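Local coordinates for thiosulfate sulfurtransferase (Pseudomonas aeruginosa, PDB 1YT8), which probably transfers sulfur from thiosulfate to cyanide, as a thiosulfate sulfurtransferase built from repeated rhodanese-like domains, at residues D28-P40 with S484-G496. Numbering follows the deposited sequence.
Sequences DVREEDPFAQAHP and SPRIDRYRRPYEG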
# COMPACT_ATOMS: atom_id res chain seq x y z
N ASP A 28 -13.81 1.38 -3.20
CA ASP A 28 -14.31 2.58 -2.54
C ASP A 28 -13.64 3.70 -3.35
O ASP A 28 -12.42 3.84 -3.31
CB ASP A 28 -13.83 2.63 -1.09
CG ASP A 28 -14.48 3.76 -0.29
OD1 ASP A 28 -14.70 4.86 -0.86
OD2 ASP A 28 -14.76 3.55 0.91
N VAL A 29 -14.42 4.47 -4.09
CA VAL A 29 -13.84 5.53 -4.91
C VAL A 29 -13.71 6.90 -4.25
O VAL A 29 -13.33 7.87 -4.91
CB VAL A 29 -14.61 5.68 -6.25
CG1 VAL A 29 -14.47 4.40 -7.06
CG2 VAL A 29 -16.09 5.98 -5.98
N ARG A 30 -14.02 7.00 -2.96
CA ARG A 30 -13.87 8.26 -2.25
C ARG A 30 -12.38 8.47 -2.00
O ARG A 30 -11.57 7.59 -2.28
CB ARG A 30 -14.59 8.19 -0.89
CG ARG A 30 -16.10 8.04 -0.96
CD ARG A 30 -16.68 7.85 0.43
NE ARG A 30 -16.32 6.56 1.02
CZ ARG A 30 -16.49 6.25 2.30
NH1 ARG A 30 -17.02 7.14 3.14
NH2 ARG A 30 -16.14 5.05 2.74
N GLU A 31 -12.02 9.65 -1.49
CA GLU A 31 -10.62 9.93 -1.17
C GLU A 31 -10.24 9.05 0.02
O GLU A 31 -11.11 8.50 0.70
CB GLU A 31 -10.44 11.41 -0.81
CG GLU A 31 -10.74 12.39 -1.94
CD GLU A 31 -9.85 12.18 -3.15
OE1 GLU A 31 -8.65 11.88 -2.97
OE2 GLU A 31 -10.34 12.33 -4.29
N GLU A 32 -8.94 8.94 0.29
CA GLU A 32 -8.47 8.08 1.38
C GLU A 32 -8.96 8.42 2.78
O GLU A 32 -9.30 7.52 3.54
CB GLU A 32 -6.94 8.00 1.38
CG GLU A 32 -6.41 6.89 2.29
CD GLU A 32 -4.89 6.79 2.31
OE1 GLU A 32 -4.23 7.75 2.76
OE2 GLU A 32 -4.36 5.74 1.90
N ASP A 33 -9.01 9.70 3.15
CA ASP A 33 -9.45 10.02 4.50
C ASP A 33 -10.88 9.54 4.78
O ASP A 33 -11.14 8.94 5.82
CB ASP A 33 -9.31 11.51 4.81
CG ASP A 33 -9.36 11.78 6.31
OD1 ASP A 33 -8.63 11.11 7.06
OD2 ASP A 33 -10.14 12.67 6.73
N PRO A 34 -11.83 9.82 3.88
CA PRO A 34 -13.18 9.33 4.19
C PRO A 34 -13.24 7.79 4.17
O PRO A 34 -13.97 7.18 4.94
CB PRO A 34 -14.07 10.00 3.13
CG PRO A 34 -13.11 10.42 2.05
CD PRO A 34 -11.88 10.82 2.80
N PHE A 35 -12.46 7.18 3.28
CA PHE A 35 -12.38 5.72 3.19
C PHE A 35 -11.94 5.18 4.55
O PHE A 35 -12.53 4.24 5.08
CB PHE A 35 -11.35 5.31 2.13
CG PHE A 35 -10.88 3.88 2.23
CD1 PHE A 35 -11.69 2.83 1.80
CD2 PHE A 35 -9.61 3.58 2.73
CE1 PHE A 35 -11.24 1.50 1.86
CE2 PHE A 35 -9.16 2.27 2.79
CZ PHE A 35 -9.97 1.22 2.36
N ALA A 36 -10.91 5.80 5.11
CA ALA A 36 -10.36 5.39 6.39
C ALA A 36 -11.31 5.51 7.58
O ALA A 36 -11.01 4.99 8.66
CB ALA A 36 -9.08 6.15 6.66
N GLN A 37 -12.44 6.19 7.42
CA GLN A 37 -13.38 6.33 8.52
C GLN A 37 -14.36 5.15 8.60
O GLN A 37 -14.85 4.83 9.68
CB GLN A 37 -14.17 7.64 8.41
CG GLN A 37 -13.28 8.86 8.24
CD GLN A 37 -12.12 8.89 9.23
OE1 GLN A 37 -10.98 9.18 8.87
NE2 GLN A 37 -12.42 8.59 10.49
N ALA A 38 -14.62 4.52 7.47
CA ALA A 38 -15.53 3.38 7.43
C ALA A 38 -15.59 2.71 6.06
O ALA A 38 -15.84 3.36 5.04
CB ALA A 38 -16.94 3.82 7.84
N HIS A 39 -15.36 1.40 6.03
CA HIS A 39 -15.40 0.65 4.79
C HIS A 39 -15.46 -0.85 5.06
O HIS A 39 -15.05 -1.31 6.12
CB HIS A 39 -14.17 0.97 3.93
CG HIS A 39 -12.86 0.59 4.55
ND1 HIS A 39 -12.39 -0.71 4.55
CD2 HIS A 39 -11.92 1.33 5.18
CE1 HIS A 39 -11.21 -0.75 5.15
NE2 HIS A 39 -10.90 0.48 5.53
N PRO A 40 -16.01 -1.62 4.10
CA PRO A 40 -16.10 -3.07 4.28
C PRO A 40 -14.69 -3.65 4.37
O PRO A 40 -13.75 -3.09 3.81
CB PRO A 40 -16.84 -3.53 3.02
CG PRO A 40 -17.73 -2.35 2.72
CD PRO A 40 -16.79 -1.19 2.93
N SER A 484 -9.72 22.90 -2.47
CA SER A 484 -10.41 21.68 -2.06
C SER A 484 -9.95 21.32 -0.65
O SER A 484 -8.90 21.77 -0.21
CB SER A 484 -10.05 20.51 -3.00
OG SER A 484 -10.48 20.73 -4.33
N PRO A 485 -10.73 20.51 0.07
CA PRO A 485 -10.34 20.12 1.43
C PRO A 485 -9.24 19.06 1.38
O PRO A 485 -9.26 18.19 0.51
CB PRO A 485 -11.64 19.58 2.01
CG PRO A 485 -12.28 18.93 0.81
CD PRO A 485 -12.06 19.97 -0.27
N ARG A 486 -8.27 19.12 2.30
CA ARG A 486 -7.19 18.14 2.32
C ARG A 486 -7.63 16.82 2.93
O ARG A 486 -7.35 16.54 4.10
CB ARG A 486 -5.97 18.67 3.09
CG ARG A 486 -5.19 19.75 2.37
CD ARG A 486 -3.90 20.10 3.11
NE ARG A 486 -2.92 19.02 3.06
CZ ARG A 486 -1.69 19.10 3.57
NH1 ARG A 486 -1.30 20.21 4.17
NH2 ARG A 486 -0.85 18.08 3.47
N ILE A 487 -8.32 16.01 2.14
CA ILE A 487 -8.79 14.71 2.60
C ILE A 487 -8.20 13.59 1.74
O ILE A 487 -8.64 12.44 1.82
CB ILE A 487 -10.33 14.61 2.50
CG1 ILE A 487 -10.78 14.88 1.06
CG2 ILE A 487 -10.97 15.60 3.48
CD1 ILE A 487 -12.26 14.65 0.82
N ASP A 488 -7.19 13.92 0.93
CA ASP A 488 -6.59 12.93 0.06
C ASP A 488 -5.69 11.92 0.75
O ASP A 488 -5.33 10.90 0.16
CB ASP A 488 -5.85 13.62 -1.11
CG ASP A 488 -4.72 14.55 -0.66
OD1 ASP A 488 -4.82 15.16 0.42
OD2 ASP A 488 -3.74 14.68 -1.42
N ARG A 489 -5.34 12.17 2.01
CA ARG A 489 -4.51 11.24 2.76
C ARG A 489 -4.95 11.05 4.21
O ARG A 489 -5.20 12.01 4.94
CB ARG A 489 -3.04 11.68 2.75
CG ARG A 489 -2.17 10.84 3.70
CD ARG A 489 -0.69 11.11 3.54
NE ARG A 489 0.08 10.31 4.50
CZ ARG A 489 0.10 10.52 5.81
NH1 ARG A 489 -0.60 11.51 6.34
NH2 ARG A 489 0.80 9.71 6.60
N TYR A 490 -5.05 9.79 4.62
CA TYR A 490 -5.43 9.46 5.99
C TYR A 490 -4.19 9.63 6.86
O TYR A 490 -3.12 9.09 6.55
CB TYR A 490 -5.92 8.01 6.08
CG TYR A 490 -6.02 7.48 7.49
CD1 TYR A 490 -6.79 8.15 8.45
CD2 TYR A 490 -5.37 6.31 7.87
CE1 TYR A 490 -6.90 7.65 9.76
CE2 TYR A 490 -5.47 5.80 9.17
CZ TYR A 490 -6.24 6.47 10.11
OH TYR A 490 -6.35 5.97 11.39
N ARG A 491 -4.32 10.38 7.95
CA ARG A 491 -3.21 10.62 8.86
C ARG A 491 -2.98 9.37 9.71
O ARG A 491 -3.58 9.21 10.77
CB ARG A 491 -3.53 11.82 9.76
CG ARG A 491 -2.39 12.29 10.64
CD ARG A 491 -2.82 13.47 11.50
NE ARG A 491 -1.73 14.01 12.30
CZ ARG A 491 -1.86 15.03 13.15
NH1 ARG A 491 -3.04 15.61 13.31
NH2 ARG A 491 -0.81 15.47 13.84
N ARG A 492 -2.11 8.49 9.24
CA ARG A 492 -1.81 7.26 9.95
C ARG A 492 -1.11 7.55 11.28
O ARG A 492 -0.03 8.14 11.32
CB ARG A 492 -0.93 6.36 9.07
CG ARG A 492 -1.61 5.95 7.75
CD ARG A 492 -0.58 5.58 6.70
NE ARG A 492 -1.16 4.95 5.51
CZ ARG A 492 -1.93 5.56 4.62
NH1 ARG A 492 -2.24 6.85 4.76
NH2 ARG A 492 -2.38 4.89 3.57
N PRO A 493 -1.72 7.13 12.40
CA PRO A 493 -1.15 7.35 13.74
C PRO A 493 0.18 6.62 13.94
O PRO A 493 0.93 6.93 14.86
CB PRO A 493 -2.23 6.82 14.67
CG PRO A 493 -3.48 6.96 13.88
CD PRO A 493 -3.05 6.50 12.51
N TYR A 494 0.46 5.66 13.06
CA TYR A 494 1.70 4.89 13.16
C TYR A 494 2.80 5.35 12.21
O TYR A 494 3.78 4.63 12.00
CB TYR A 494 1.39 3.40 12.95
CG TYR A 494 0.72 3.10 11.64
CD1 TYR A 494 1.46 2.72 10.53
CD2 TYR A 494 -0.67 3.19 11.51
CE1 TYR A 494 0.84 2.42 9.31
CE2 TYR A 494 -1.30 2.90 10.30
CZ TYR A 494 -0.54 2.51 9.21
OH TYR A 494 -1.15 2.19 8.02
N GLU A 495 2.64 6.53 11.63
CA GLU A 495 3.66 7.09 10.75
C GLU A 495 4.01 8.48 11.28
O GLU A 495 3.12 9.24 11.64
CB GLU A 495 3.16 7.21 9.30
CG GLU A 495 2.78 5.89 8.65
CD GLU A 495 2.69 5.98 7.13
OE1 GLU A 495 2.52 7.11 6.61
OE2 GLU A 495 2.77 4.93 6.47
N GLY A 496 5.29 8.79 11.35
CA GLY A 496 5.71 10.09 11.84
C GLY A 496 5.71 10.19 13.36
O GLY A 496 5.25 9.28 14.06
O HOH W 1 -6.99 10.02 -1.82
O HOH W 2 -6.66 11.75 8.62
O HOH W 3 -8.22 14.95 6.41
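Glu32 and Arg492 form the salt bridge of this contact, and Glu32 can be followed from CB outward. Glu32 CB lies 3.5 Å from Asp488 O. CG stands anti to the backbone N (chi1 -167°) and passes beside the backbone N and CB of Tyr490. The rest of the chain is extended, which carries the carboxylate to Arg492. There Glu32 OE1 takes a nearly straight bond from Tyr490 N (2.9 Å), on its anti side. Glu32 OE1 also accepts from Arg492 NH1 at 3.0 Å. Glu32 OE2 accepts from Arg492 NH2 at 2.7 Å. The guanidinium grips end-on, with both oxygens close to its own plane. The carboxylate is turned 52° from that plane, so both nitrogens approach from above it.

One direct backbone bond crosses the contact: Asp33 N donates to Ile487 O (3.1 Å) at the start of helix 32-35, where Glu31 is the N-cap residue. A water takes the N-H of Glu32 and donates to Glu31 OE1 and Asp488 O. Another links Asp33 OD1 to Arg491 N. Glu31 OE2 is hydrogen-bonded to the hydroxyls of Ser49 and Ser418.

Ala36 CB sits over one face of the Tyr490 ring, 3.7 Å from its centroid, a CH-pi contact. Asp33 OD1 lies at the ring edge, near its plane. Tyr490 OH is hydrogen-bonded to the side chains of Asp111 and Arg110. Ile487 CD1 packs against Glu31 CG at 3.9 Å.

The contact joins the first rhodanese-like domain to the irregular segment between helices 464-470 and 501-512. Three N-H donors fix both oxygens of the Glu32 carboxylate. Glu32 is buried, which alone would disfavour a charge; the three donors and the positive guanidinium probably keep it ionised, and the two charges offset each other.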